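Local coordinates for protein Fe(2+) transporter FeoB (Methanocaldococcus jannaschii, PDB 2WJI) that probably drives ferrous iron transport across the cell membrane using GTP, its N-terminal G-domain, the part described here, binding guanine nucleotides, at residues Val86-Ala91 and Leu112-Lys117. Numbering follows the deposited sequence.
Sequences VNIVDA and LLALNK. With GNP (phosphoaminophosphonic acid-guanylate ester), chain C.
V89 and N87 of strand 84-90 run beside A114 and N116 of strand 111-116 as two neighbouring parallel strands of a P-loop GTPase sheet, joined through helix 94-106 in a beta-alpha-beta unit. The pairing illustrates how a regular sheet delivers a binding motif from the C-terminal ends of its strands. Five backbone hydrogen bonds alternate along it: N87 N to L112 O, A114 N to N87 O, V89 N to A114 O (2.8 Å), N116 N to V89 O, and, just past the strands, A91 N to N116 O.

Apolar side chains meet on both faces. A114 CB lies 4.0 Å from V86 CG1 and 4.1 Å from I88 CG1, on the face that meets helix 16-24. On the face toward helix 94-106, with CG1 anti to the carbonyl carbon (chi1 -51°), V89 CG2 falls between that carbon and the backbone N and presses on L115 CD1 at 3.4 Å, a tight fit; L115 CD1 also meets A91.

Polar groups gather where the strands end, at the guanine-recognition motif begun by N116 and K117. N116 ND2 bonds to V14 O and OD1 to A146 N, which holds the amide beside guanine N7 and O6. The extended K117 chain passes D90, its CD 3.5 Å from D90 OD1, which accepts T92 N. K117 CG lies over the purine, 3.6 Å from C6. K117 NZ donates to N13 O and to ribose O4' (3.2 Å). An alanine here would probably leave both oxygens without their ammonium partner and bare that purine face. A water links K117 NZ to D90 OD2, donating to the carboxylate at 2.8 Å.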
loop_
_atom_site.group_PDB
_atom_site.type_symbol
_atom_site.label_atom_id
_atom_site.label_comp_id
_atom_site.label_asym_id
_atom_site.label_seq_id
_atom_site.Cartn_x
_atom_site.Cartn_y
_atom_site.Cartn_z
ATOM N N VAL A 86 2.232 1.801 -3.398
ATOM C CA VAL A 86 0.946 1.305 -2.942
ATOM C C VAL A 86 0.693 1.873 -1.545
ATOM O O VAL A 86 1.285 1.428 -0.556
ATOM C CB VAL A 86 0.883 -0.245 -2.925
ATOM C CG1 VAL A 86 -0.448 -0.715 -2.390
ATOM C CG2 VAL A 86 1.098 -0.817 -4.322
ATOM N N ASN A 87 -0.170 2.879 -1.472
ATOM C CA ASN A 87 -0.451 3.542 -0.207
ATOM C C ASN A 87 -1.567 2.782 0.502
ATOM O O ASN A 87 -2.735 2.804 0.075
ATOM C CB ASN A 87 -0.811 5.013 -0.448
ATOM C CG ASN A 87 -1.112 5.777 0.836
ATOM O OD1 ASN A 87 -0.668 5.417 1.937
ATOM N ND2 ASN A 87 -1.873 6.857 0.692
ATOM N N ILE A 88 -1.192 2.077 1.565
ATOM C CA ILE A 88 -2.156 1.278 2.317
ATOM C C ILE A 88 -2.788 2.148 3.384
ATOM O O ILE A 88 -2.086 2.782 4.177
ATOM C CB ILE A 88 -1.496 0.047 2.955
ATOM C CG1 ILE A 88 -0.948 -0.864 1.848
ATOM C CG2 ILE A 88 -2.503 -0.695 3.842
ATOM C CD1 ILE A 88 0.128 -1.822 2.303
ATOM N N VAL A 89 -4.114 2.193 3.382
ATOM C CA VAL A 89 -4.860 3.034 4.302
ATOM C C VAL A 89 -5.912 2.224 5.065
ATOM O O VAL A 89 -6.463 1.250 4.543
ATOM C CB VAL A 89 -5.530 4.209 3.553
ATOM C CG1 VAL A 89 -4.507 4.937 2.684
ATOM C CG2 VAL A 89 -6.677 3.718 2.711
ATOM N N ASP A 90 -6.170 2.626 6.307
ATOM C CA ASP A 90 -7.152 1.955 7.153
ATOM C C ASP A 90 -8.521 2.551 6.868
ATOM O O ASP A 90 -8.731 3.748 7.058
ATOM C CB ASP A 90 -6.771 2.132 8.628
ATOM C CG ASP A 90 -7.717 1.400 9.590
ATOM O OD1 ASP A 90 -8.785 0.904 9.165
ATOM O OD2 ASP A 90 -7.380 1.333 10.796
ATOM N N ALA A 91 -9.449 1.717 6.398
ATOM C CA ALA A 91 -10.799 2.172 6.070
ATOM C C ALA A 91 -11.511 2.792 7.268
ATOM O O ALA A 91 -12.431 3.588 7.091
ATOM C CB ALA A 91 -11.630 1.035 5.510
ATOM N N LEU A 112 -1.223 4.300 -5.890
ATOM C CA LEU A 112 -2.378 3.410 -5.890
ATOM C C LEU A 112 -2.784 3.181 -4.442
ATOM O O LEU A 112 -1.942 2.893 -3.587
ATOM C CB LEU A 112 -2.036 2.072 -6.533
ATOM C CG LEU A 112 -3.109 0.993 -6.378
ATOM C CD1 LEU A 112 -4.415 1.478 -6.967
ATOM C CD2 LEU A 112 -2.679 -0.312 -7.048
ATOM N N LEU A 113 -4.077 3.301 -4.173
ATOM C CA LEU A 113 -4.574 3.250 -2.808
ATOM C C LEU A 113 -5.170 1.880 -2.491
ATOM O O LEU A 113 -6.108 1.434 -3.150
ATOM C CB LEU A 113 -5.624 4.341 -2.611
ATOM C CG LEU A 113 -5.499 5.185 -1.345
ATOM C CD1 LEU A 113 -4.068 5.642 -1.194
ATOM C CD2 LEU A 113 -6.439 6.379 -1.407
ATOM N N ALA A 114 -4.606 1.210 -1.493
ATOM C CA ALA A 114 -5.157 -0.034 -0.985
ATOM C C ALA A 114 -5.887 0.258 0.322
ATOM O O ALA A 114 -5.270 0.598 1.333
ATOM C CB ALA A 114 -4.055 -1.067 -0.784
ATOM N N LEU A 115 -7.207 0.112 0.280
ATOM C CA LEU A 115 -8.092 0.484 1.372
ATOM C C LEU A 115 -8.414 -0.761 2.186
ATOM O O LEU A 115 -9.309 -1.545 1.836
ATOM C CB LEU A 115 -9.359 1.111 0.792
ATOM C CG LEU A 115 -10.431 1.675 1.719
ATOM C CD1 LEU A 115 -9.919 2.884 2.485
ATOM C CD2 LEU A 115 -11.646 2.040 0.890
ATOM N N ASN A 116 -7.648 -0.946 3.254
ATOM C CA ASN A 116 -7.669 -2.157 4.050
ATOM C C ASN A 116 -8.663 -2.114 5.213
ATOM O O ASN A 116 -9.221 -1.065 5.540
ATOM C CB ASN A 116 -6.260 -2.447 4.570
ATOM C CG ASN A 116 -6.072 -3.898 4.962
ATOM O OD1 ASN A 116 -6.714 -4.785 4.407
ATOM N ND2 ASN A 116 -5.175 -4.150 5.912
ATOM N N LYS A 117 -8.880 -3.276 5.823
ATOM C CA LYS A 117 -9.759 -3.422 6.973
ATOM C C LYS A 117 -11.214 -3.102 6.633
ATOM O O LYS A 117 -11.947 -2.562 7.461
ATOM C CB LYS A 117 -9.261 -2.570 8.150
ATOM C CG LYS A 117 -7.806 -2.851 8.522
ATOM C CD LYS A 117 -7.429 -2.211 9.864
ATOM C CE LYS A 117 -6.014 -2.603 10.261
ATOM N NZ LYS A 117 -5.672 -2.188 11.654
HETATM P PG GNP C . 3.518 -1.647 11.495
HETATM O O1G GNP C . 4.574 -2.287 10.653
HETATM O O2G GNP C . 3.322 -0.170 11.202
HETATM O O3G GNP C . 4.007 -1.940 12.893
HETATM N N3B GNP C . 2.109 -2.390 11.303
HETATM P PB GNP C . 1.495 -2.993 9.952
HETATM O O1B GNP C . 1.066 -1.889 9.072
HETATM O O2B GNP C . 2.471 -3.919 9.377
HETATM O O3A GNP C . 0.235 -3.800 10.311
HETATM P PA GNP C . 0.096 -5.339 10.404
HETATM O O1A GNP C . -0.096 -5.892 9.038
HETATM O O2A GNP C . 1.175 -5.946 11.216
HETATM O "O5'" GNP C . -1.254 -5.564 11.166
HETATM C "C5'" GNP C . -1.667 -4.632 12.157
HETATM C "C4'" GNP C . -2.928 -5.131 12.836
HETATM O "O4'" GNP C . -4.087 -4.917 11.986
HETATM C "C3'" GNP C . -2.920 -6.618 13.179
HETATM O "O3'" GNP C . -3.652 -6.826 14.381
HETATM C "C2'" GNP C . -3.669 -7.223 12.009
HETATM O "O2'" GNP C . -4.308 -8.431 12.359
HETATM C "C1'" GNP C . -4.721 -6.152 11.767
HETATM N N9 GNP C . -5.245 -6.222 10.413
HETATM C C8 GNP C . -4.514 -6.303 9.251
HETATM N N7 GNP C . -5.265 -6.370 8.185
HETATM C C5 GNP C . -6.571 -6.347 8.674
HETATM C C6 GNP C . -7.812 -6.395 7.991
HETATM O O6 GNP C . -8.014 -6.476 6.769
HETATM N N1 GNP C . -8.900 -6.349 8.868
HETATM C C2 GNP C . -8.799 -6.266 10.239
HETATM N N2 GNP C . -9.959 -6.233 10.922
HETATM N N3 GNP C . -7.640 -6.216 10.889
HETATM C C4 GNP C . -6.574 -6.263 10.048
HETATM O O HOH W 1 -7.182 -0.553 12.882
#